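Side-chain contacts in lysozyme C (Equus asinus, PDB 5XUW), which hydrolyses the beta-1,4 linkages between N-acetylmuramic acid and N-acetylglucosamine in bacterial peptidoglycan, and binds one calcium ion: residues 10-15 with 90-95; 29-34 with 103-108; 18-23 with 97-102. All coordinates share one frame; numbering follows the deposited sequence.

Contact 1. Residues 10-15 with 90-95. With CA (calcium ion), chain C.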
loop_
_atom_site.group_PDB
_atom_site.type_symbol
_atom_site.label_atom_id
_atom_site.label_comp_id
_atom_site.label_asym_id
_atom_site.label_seq_id
_atom_site.Cartn_x
_atom_site.Cartn_y
_atom_site.Cartn_z
ATOM N N HIS A 10 8.665 0.810 -11.049
ATOM C CA HIS A 10 9.735 1.795 -11.213
ATOM C C HIS A 10 9.638 2.989 -10.258
ATOM O O HIS A 10 10.658 3.449 -9.746
ATOM C CB HIS A 10 9.844 2.211 -12.675
ATOM C CG HIS A 10 10.557 1.188 -13.490
ATOM N ND1 HIS A 10 11.930 1.138 -13.563
ATOM C CD2 HIS A 10 10.103 0.109 -14.164
ATOM C CE1 HIS A 10 12.290 0.105 -14.297
ATOM N NE2 HIS A 10 11.199 -0.537 -14.679
ATOM N N LYS A 11 8.422 3.460 -10.006
ATOM C CA LYS A 11 8.179 4.493 -8.997
ATOM C C LYS A 11 8.642 4.024 -7.609
ATOM O O LYS A 11 9.411 4.707 -6.934
ATOM C CB LYS A 11 6.694 4.849 -8.981
ATOM C CG LYS A 11 6.257 5.857 -7.928
ATOM C CD LYS A 11 7.034 7.159 -7.982
ATOM C CE LYS A 11 6.469 8.160 -6.982
ATOM N NZ LYS A 11 7.241 9.434 -6.946
ATOM N N LEU A 12 8.171 2.852 -7.196
ATOM C CA LEU A 12 8.553 2.292 -5.899
ATOM C C LEU A 12 10.057 2.047 -5.810
ATOM O O LEU A 12 10.666 2.312 -4.770
ATOM C CB LEU A 12 7.763 1.016 -5.604
ATOM C CG LEU A 12 6.237 1.146 -5.490
ATOM C CD1 LEU A 12 5.648 -0.152 -4.969
ATOM C CD2 LEU A 12 5.780 2.312 -4.621
ATOM N N LYS A 13 10.662 1.573 -6.895
ATOM C CA LYS A 13 12.123 1.410 -6.940
ATOM C C LYS A 13 12.841 2.738 -6.683
ATOM O O LYS A 13 13.817 2.790 -5.926
ATOM C CB LYS A 13 12.581 0.830 -8.282
ATOM C CG LYS A 13 14.092 0.591 -8.361
ATOM C CD LYS A 13 14.504 -0.207 -9.585
ATOM C CE LYS A 13 16.020 -0.225 -9.769
ATOM N NZ LYS A 13 16.730 -0.738 -8.563
ATOM N N ALA A 14 12.348 3.798 -7.309
ATOM C CA ALA A 14 12.944 5.131 -7.161
ATOM C C ALA A 14 12.803 5.679 -5.742
ATOM O O ALA A 14 13.638 6.476 -5.302
ATOM C CB ALA A 14 12.330 6.097 -8.161
ATOM N N GLN A 15 11.745 5.269 -5.036
ATOM C CA GLN A 15 11.535 5.633 -3.626
ATOM C C GLN A 15 12.101 4.586 -2.645
ATOM O O GLN A 15 11.619 4.474 -1.524
ATOM C CB GLN A 15 10.039 5.849 -3.354
ATOM C CG GLN A 15 9.378 6.918 -4.213
ATOM C CD GLN A 15 9.873 8.314 -3.904
ATOM O OE1 GLN A 15 9.887 8.748 -2.751
ATOM N NE2 GLN A 15 10.276 9.028 -4.934
ATOM N N ASP A 90 3.649 10.368 -0.252
ATOM C CA ASP A 90 3.189 10.325 1.139
ATOM C C ASP A 90 2.539 8.978 1.473
ATOM O O ASP A 90 2.692 8.469 2.601
ATOM C CB ASP A 90 2.316 11.532 1.534
ATOM C CG ASP A 90 1.164 11.795 0.585
ATOM O OD1 ASP A 90 0.837 10.924 -0.251
ATOM O OD2 ASP A 90 0.580 12.907 0.667
ATOM N N ASP A 91 1.874 8.371 0.494
ATOM C CA ASP A 91 1.380 6.975 0.644
ATOM C C ASP A 91 2.535 6.018 0.920
ATOM O O ASP A 91 2.443 5.135 1.798
ATOM C CB ASP A 91 0.638 6.476 -0.602
ATOM C CG ASP A 91 -0.524 7.358 -1.001
ATOM O OD1 ASP A 91 -0.277 8.522 -1.358
ATOM O OD2 ASP A 91 -1.676 6.873 -1.001
ATOM N N ILE A 92 3.625 6.195 0.176
ATOM C CA ILE A 92 4.816 5.345 0.328
ATOM C C ILE A 92 5.458 5.544 1.702
ATOM O O ILE A 92 5.813 4.579 2.381
ATOM C CB ILE A 92 5.849 5.622 -0.784
ATOM C CG1 ILE A 92 5.346 5.061 -2.122
ATOM C CG2 ILE A 92 7.219 5.040 -0.440
ATOM C CD1 ILE A 92 6.067 5.612 -3.329
ATOM N N SER A 93 5.643 6.794 2.095
ATOM C CA SER A 93 6.204 7.067 3.418
ATOM C C SER A 93 5.365 6.431 4.522
ATOM O O SER A 93 5.925 5.893 5.473
ATOM C CB SER A 93 6.370 8.560 3.655
ATOM O OG SER A 93 5.157 9.224 3.433
ATOM N N CYS A 94 4.038 6.457 4.379
ATOM C CA CYS A 94 3.150 5.832 5.353
ATOM C C CYS A 94 3.245 4.303 5.329
ATOM O O CYS A 94 3.301 3.661 6.386
ATOM C CB CYS A 94 1.705 6.290 5.146
ATOM S SG CYS A 94 0.529 5.671 6.372
ATOM N N ALA A 95 3.276 3.716 4.134
ATOM C CA ALA A 95 3.422 2.254 4.018
ATOM C C ALA A 95 4.748 1.759 4.637
ATOM O O ALA A 95 4.796 0.683 5.255
ATOM C CB ALA A 95 3.305 1.821 2.568
HETATM CA CA CA C . -0.875 10.825 -1.992
HETATM O O HOH W 1 0.020 13.010 -2.029
HETATM O O HOH W 2 -2.252 9.279 -3.224
#
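An apolar contact between two helices, Ile92 against Leu12 and Gln15, joins the end of helix 5-14 to the early turns of helix 89-100 in the alpha domain of the lysozyme. Ile92 does most of the work. Its CG1 branch stands beside the backbone N (chi1 -72°), and with chi2 extended, Ile92 CD1 reaches Leu12 CD2 at 3.6 Å. The same methyl lies 3.7 Å from Gln15 CG, so one methyl touches both a leucine branch and the aliphatic start of a glutamine whose chain crosses it at about a right angle. The other branch, Ile92 CG2, faces Gln15 CB. Lys11 only grazes Ile92 with its CE; its amino group forms a salt bridge with Asp89. On the face beyond this apolar layer, the same helix supplies two calcium ligands: Asp90 OD1 at 2.4 Å and Asp91 OD1 at 2.5 Å from the calcium ion. Two waters, the carbonyls of Lys82 and Asn87, and Asp85 OD1 complete seven ligands. With two consecutive aspartates at the start of the helix, this is the calcium-binding elbow known from alpha-lactalbumin and the calcium-binding C-type lysozymes.

Contact 2. Residues 29-34 with 103-108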
loop_
_atom_site.group_PDB
_atom_site.type_symbol
_atom_site.label_atom_id
_atom_site.label_comp_id
_atom_site.label_asym_id
_atom_site.label_seq_id
_atom_site.Cartn_x
_atom_site.Cartn_y
_atom_site.Cartn_z
ATOM N N VAL A 29 4.652 -4.278 -5.054
ATOM C CA VAL A 29 3.772 -4.063 -6.203
ATOM C C VAL A 29 2.568 -5.006 -6.126
ATOM O O VAL A 29 1.430 -4.598 -6.389
ATOM C CB VAL A 29 4.529 -4.206 -7.545
ATOM C CG1 VAL A 29 3.586 -4.059 -8.728
ATOM C CG2 VAL A 29 5.623 -3.153 -7.650
ATOM N N CYS A 30 2.817 -6.252 -5.736
ATOM C CA CYS A 30 1.743 -7.235 -5.567
ATOM C C CYS A 30 0.709 -6.774 -4.541
ATOM O O CYS A 30 -0.502 -6.845 -4.784
ATOM C CB CYS A 30 2.313 -8.610 -5.201
ATOM S SG CYS A 30 1.140 -9.969 -5.370
ATOM N N MET A 31 1.174 -6.259 -3.405
ATOM C CA MET A 31 0.246 -5.760 -2.388
ATOM C C MET A 31 -0.639 -4.676 -3.004
ATOM O O MET A 31 -1.854 -4.700 -2.825
ATOM C CB MET A 31 1.009 -5.256 -1.157
ATOM C CG MET A 31 0.160 -4.597 -0.075
ATOM S SD MET A 31 -0.053 -2.818 -0.272
ATOM C CE MET A 31 1.591 -2.245 0.158
ATOM N N ALA A 32 -0.054 -3.766 -3.776
ATOM C CA ALA A 32 -0.853 -2.710 -4.394
ATOM C C ALA A 32 -1.881 -3.266 -5.389
ATOM O O ALA A 32 -3.022 -2.800 -5.419
ATOM C CB ALA A 32 0.037 -1.681 -5.059
ATOM N N GLU A 33 -1.492 -4.264 -6.188
ATOM C CA GLU A 33 -2.416 -4.829 -7.173
ATOM C C GLU A 33 -3.650 -5.394 -6.485
ATOM O O GLU A 33 -4.774 -5.139 -6.909
ATOM C CB GLU A 33 -1.781 -5.932 -8.033
ATOM C CG GLU A 33 -2.704 -6.339 -9.179
ATOM C CD GLU A 33 -2.112 -7.303 -10.191
ATOM O OE1 GLU A 33 -0.917 -7.642 -10.135
ATOM O OE2 GLU A 33 -2.892 -7.735 -11.068
ATOM N N TYR A 34 -3.442 -6.172 -5.432
ATOM C CA TYR A 34 -4.565 -6.858 -4.803
ATOM C C TYR A 34 -5.326 -6.007 -3.782
ATOM O O TYR A 34 -6.500 -6.264 -3.543
ATOM C CB TYR A 34 -4.114 -8.230 -4.279
ATOM C CG TYR A 34 -3.767 -9.124 -5.453
ATOM C CD1 TYR A 34 -4.769 -9.815 -6.146
ATOM C CD2 TYR A 34 -2.466 -9.215 -5.934
ATOM C CE1 TYR A 34 -4.477 -10.594 -7.251
ATOM C CE2 TYR A 34 -2.170 -9.978 -7.049
ATOM C CZ TYR A 34 -3.184 -10.680 -7.696
ATOM O OH TYR A 34 -2.896 -11.431 -8.809
ATOM N N LYS A 103 3.304 -7.001 12.359
ATOM C CA LYS A 103 2.782 -7.885 11.310
ATOM C C LYS A 103 3.572 -7.833 10.008
ATOM O O LYS A 103 3.375 -8.689 9.138
ATOM C CB LYS A 103 1.313 -7.560 11.011
ATOM C CG LYS A 103 0.386 -7.661 12.213
ATOM C CD LYS A 103 -0.576 -8.832 12.138
ATOM C CE LYS A 103 -1.666 -8.605 11.109
ATOM N NZ LYS A 103 -2.855 -9.458 11.387
ATOM N N GLY A 104 4.457 -6.851 9.848
ATOM C CA GLY A 104 5.103 -6.642 8.555
ATOM C C GLY A 104 4.045 -6.433 7.483
ATOM O O GLY A 104 3.014 -5.790 7.726
ATOM N N MET A 105 4.258 -7.032 6.314
ATOM C CA MET A 105 3.318 -6.870 5.202
ATOM C C MET A 105 1.996 -7.593 5.430
ATOM O O MET A 105 1.012 -7.294 4.745
ATOM C CB MET A 105 3.927 -7.284 3.851
ATOM C CG MET A 105 4.820 -6.229 3.215
ATOM S SD MET A 105 5.041 -6.486 1.437
ATOM C CE MET A 105 3.486 -5.889 0.856
ATOM N N SER A 106 1.933 -8.501 6.415
ATOM C CA SER A 106 0.657 -9.144 6.752
ATOM C C SER A 106 -0.398 -8.184 7.318
ATOM O O SER A 106 -1.533 -8.581 7.506
ATOM C CB SER A 106 0.866 -10.331 7.697
ATOM O OG SER A 106 1.574 -11.356 7.030
ATOM N N ALA A 107 -0.020 -6.931 7.593
ATOM C CA ALA A 107 -0.993 -5.857 7.809
ATOM C C ALA A 107 -2.008 -5.735 6.666
ATOM O O ALA A 107 -3.167 -5.356 6.897
ATOM C CB ALA A 107 -0.281 -4.527 8.014
ATOM N N TRP A 108 -1.572 -6.046 5.446
ATOM C CA TRP A 108 -2.416 -5.923 4.262
ATOM C C TRP A 108 -3.054 -7.279 3.962
ATOM O O TRP A 108 -2.388 -8.215 3.521
ATOM C CB TRP A 108 -1.591 -5.409 3.086
ATOM C CG TRP A 108 -1.232 -3.943 3.180
ATOM C CD1 TRP A 108 -2.040 -2.885 2.885
ATOM C CD2 TRP A 108 0.038 -3.380 3.570
ATOM N NE1 TRP A 108 -1.362 -1.700 3.066
ATOM C CE2 TRP A 108 -0.086 -1.973 3.492
ATOM C CE3 TRP A 108 1.252 -3.926 3.990
ATOM C CZ2 TRP A 108 0.973 -1.110 3.802
ATOM C CZ3 TRP A 108 2.295 -3.084 4.294
ATOM C CH2 TRP A 108 2.153 -1.675 4.196
#
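Met31, on helix 25-36, faces Trp108 with the two CA atoms 7.2 Å apart, Trp108 standing at the N-cap position of helix 109-114 just after the short 3-10 turn 105-107. The Met31 chain leaves with CG anti to the backbone N (chi1 175°), then bends at chi2 and chi3 and lies down along one face of the indole. Three successive atoms settle on that face. Met31 CG sits 3.6 Å from Trp108 CG. Met31 SD stands 3.6 Å from the centroid of the five-membered ring of Trp108, only 4° off its normal. Met31 CE lies 3.8 Å from the centroid of the six-membered ring, 12° off the normal. The sulfur therefore makes a Met-aromatic contact while its methyl makes a CH-pi contact with the six-membered ring. On the opposite face lies Ala107 CB, displaced toward the rim, and Met105 CA meets the indole edge in plane. A second methionine closes the group: Met105 CE presses on Met31 CB at 3.3 Å, tighter than usual for two carbons. The indole N-H is satisfied by the carbonyl of Phe57, and Trp108 also lies close to Glu35, the predicted catalytic acid. Val98 and Val99 of helix 89-100 pack on Trp108, while Trp111 of helix 109-114 touches both methionines and Phe57, in a loop, adjoins Met31.

Contact 3. Residues 18-23 with 97-102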
loop_
_atom_site.group_PDB
_atom_site.type_symbol
_atom_site.label_atom_id
_atom_site.label_comp_id
_atom_site.label_asym_id
_atom_site.label_seq_id
_atom_site.Cartn_x
_atom_site.Cartn_y
_atom_site.Cartn_z
ATOM N N ASP A 18 12.597 -1.372 -2.780
ATOM C CA ASP A 18 13.111 -2.728 -2.991
ATOM C C ASP A 18 13.872 -3.213 -1.761
ATOM O O ASP A 18 14.894 -2.633 -1.386
ATOM C CB ASP A 18 14.008 -2.822 -4.223
ATOM C CG ASP A 18 14.401 -4.252 -4.537
ATOM O OD1 ASP A 18 13.590 -5.177 -4.291
ATOM O OD2 ASP A 18 15.523 -4.464 -5.028
ATOM N N GLY A 19 13.353 -4.258 -1.125
ATOM C CA GLY A 19 13.936 -4.779 0.106
ATOM C C GLY A 19 13.561 -3.996 1.350
ATOM O O GLY A 19 14.016 -4.332 2.447
ATOM N N PHE A 20 12.715 -2.971 1.218
ATOM C CA PHE A 20 12.323 -2.204 2.380
ATOM C C PHE A 20 11.492 -3.070 3.317
ATOM O O PHE A 20 10.522 -3.706 2.897
ATOM C CB PHE A 20 11.543 -0.935 2.032
ATOM C CG PHE A 20 11.395 -0.021 3.208
ATOM C CD1 PHE A 20 12.329 0.985 3.446
ATOM C CD2 PHE A 20 10.379 -0.220 4.132
ATOM C CE1 PHE A 20 12.211 1.807 4.558
ATOM C CE2 PHE A 20 10.255 0.596 5.242
ATOM C CZ PHE A 20 11.182 1.601 5.465
ATOM N N GLY A 21 11.894 -3.100 4.586
ATOM C CA GLY A 21 11.298 -4.009 5.565
ATOM C C GLY A 21 11.592 -5.479 5.298
ATOM O O GLY A 21 10.956 -6.342 5.892
ATOM N N GLY A 22 12.562 -5.759 4.428
ATOM C CA GLY A 22 12.884 -7.117 3.991
ATOM C C GLY A 22 12.102 -7.643 2.793
ATOM O O GLY A 22 12.363 -8.760 2.339
ATOM N N TYR A 23 11.168 -6.848 2.263
ATOM C CA TYR A 23 10.264 -7.300 1.207
ATOM C C TYR A 23 10.701 -6.774 -0.148
ATOM O O TYR A 23 11.012 -5.586 -0.294
ATOM C CB TYR A 23 8.843 -6.817 1.493
ATOM C CG TYR A 23 8.254 -7.378 2.757
ATOM C CD1 TYR A 23 7.568 -8.586 2.743
ATOM C CD2 TYR A 23 8.379 -6.704 3.974
ATOM C CE1 TYR A 23 7.013 -9.115 3.891
ATOM C CE2 TYR A 23 7.827 -7.219 5.133
ATOM C CZ TYR A 23 7.154 -8.429 5.090
ATOM O OH TYR A 23 6.588 -8.933 6.242
ATOM N N ARG A 97 6.149 3.151 7.251
ATOM C CA ARG A 97 5.812 3.112 8.687
ATOM C C ARG A 97 4.992 1.848 9.000
ATOM O O ARG A 97 5.303 1.129 9.959
ATOM C CB ARG A 97 5.109 4.428 9.127
ATOM C CG ARG A 97 4.402 4.454 10.494
ATOM C CD ARG A 97 5.343 4.491 11.696
ATOM N NE ARG A 97 4.638 4.370 12.997
ATOM C CZ ARG A 97 4.050 3.265 13.466
ATOM N NH1 ARG A 97 4.050 2.136 12.763
ATOM N NH2 ARG A 97 3.428 3.275 14.652
ATOM N N VAL A 98 3.999 1.532 8.164
ATOM C CA VAL A 98 3.143 0.372 8.428
ATOM C C VAL A 98 3.951 -0.931 8.481
ATOM O O VAL A 98 3.771 -1.704 9.432
ATOM C CB VAL A 98 1.993 0.236 7.400
ATOM C CG1 VAL A 98 1.183 -1.030 7.657
ATOM C CG2 VAL A 98 1.087 1.465 7.438
ATOM N N VAL A 99 4.827 -1.173 7.500
ATOM C CA VAL A 99 5.566 -2.468 7.460
ATOM C C VAL A 99 6.516 -2.702 8.609
ATOM O O VAL A 99 6.856 -3.847 8.870
ATOM C CB VAL A 99 6.521 -2.747 6.253
ATOM C CG1 VAL A 99 5.865 -3.566 5.181
ATOM C CG2 VAL A 99 7.330 -1.540 5.804
ATOM N N ARG A 100 7.011 -1.633 9.225
ATOM C CA ARG A 100 7.947 -1.776 10.336
ATOM C C ARG A 100 7.254 -2.276 11.612
ATOM O O ARG A 100 7.930 -2.725 12.530
ATOM C CB ARG A 100 8.725 -0.477 10.574
ATOM C CG ARG A 100 9.652 -0.139 9.420
ATOM C CD ARG A 100 10.593 1.008 9.753
ATOM N NE ARG A 100 11.787 0.561 10.472
ATOM C CZ ARG A 100 12.676 1.364 11.060
ATOM N NH1 ARG A 100 12.528 2.689 11.043
ATOM N NH2 ARG A 100 13.727 0.835 11.688
ATOM N N ASP A 101 5.922 -2.255 11.638
ATOM C CA ASP A 101 5.150 -2.797 12.762
ATOM C C ASP A 101 5.086 -4.321 12.806
ATOM O O ASP A 101 5.539 -4.981 11.866
ATOM C CB ASP A 101 3.768 -2.128 12.826
ATOM C CG ASP A 101 3.771 -0.905 13.705
ATOM O OD1 ASP A 101 4.857 -0.392 14.032
ATOM O OD2 ASP A 101 2.695 -0.424 14.067
ATOM N N PRO A 102 4.576 -4.896 13.922
ATOM C CA PRO A 102 4.835 -6.324 14.161
ATOM C C PRO A 102 4.363 -7.326 13.098
ATOM O O PRO A 102 4.978 -8.377 12.963
ATOM C CB PRO A 102 4.115 -6.596 15.488
ATOM C CG PRO A 102 4.118 -5.294 16.181
ATOM C CD PRO A 102 3.958 -4.265 15.108
#
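Val99 reaches across from the last turns of helix 89-100 with one methyl for each of two aromatic rings. Its CG2 meets Phe20 at the ring edge, near the ring plane, 3.7 Å from Phe20 CE2 and equally close to the neighbouring CD2. The other methyl, CG1, approaches Tyr23 more loosely, 4.1 Å from Tyr23 CE2. A first torsion of -97° departs from the usual staggered values and turns the two branches of Val99 toward their different partners. Beside it, the aliphatic part of Arg100 extends the apolar patch outward, its CG coming 4.3 Å from Phe20 CE2 while the residue itself is exposed. CG anti to the backbone N (chi1 -168°) directs the Phe20 ring to the valine.

The loop that carries both rings joins helix 5-14 to helix 25-36 in the alpha domain of this C-type lysozyme, and the contact fastens it to the end of helix 89-100. Around the rings the chain turns: Gly22 N bonds to Gly19 O and Tyr23 N to Phe20 O, while Gly21 brings its backbone close to Val99 without a side chain in between. Farther out, Tyr23 OH bonds to the backbone N of Met105, and the tyrosine also touches Trp28 of helix 25-36, as does Val99. At the loop's start, Asp18 OD1 accepts from the backbone N of Leu25. On the other side of helix 89-100, Arg97 NH1 forms a salt bridge with Asp101 OD1 at 2.9 Å, in which the hydrogen bond itself is weak, and both residues touch Trp64.

Contact 2 is the buried one of the three, its touching residues all in the core, whereas contacts 1 and 3 are each partly buried and draw on residues nearer the surface. Helix 89-100 serves both contact 1, near its start, and contact 3, near its end, and its valines also pack on the Trp108 of contact 2. Chemistry follows place: sulfur and methyl over an indole in the core, aliphatic branches on a helix whose first turn also binds calcium in contact 1, and methyls against aromatic rings at the loop of contact 3. Contacts 2 and 3 are also joined by Met105 packing on Val99, and contacts 1 and 2 by Leu12 packing on Val29.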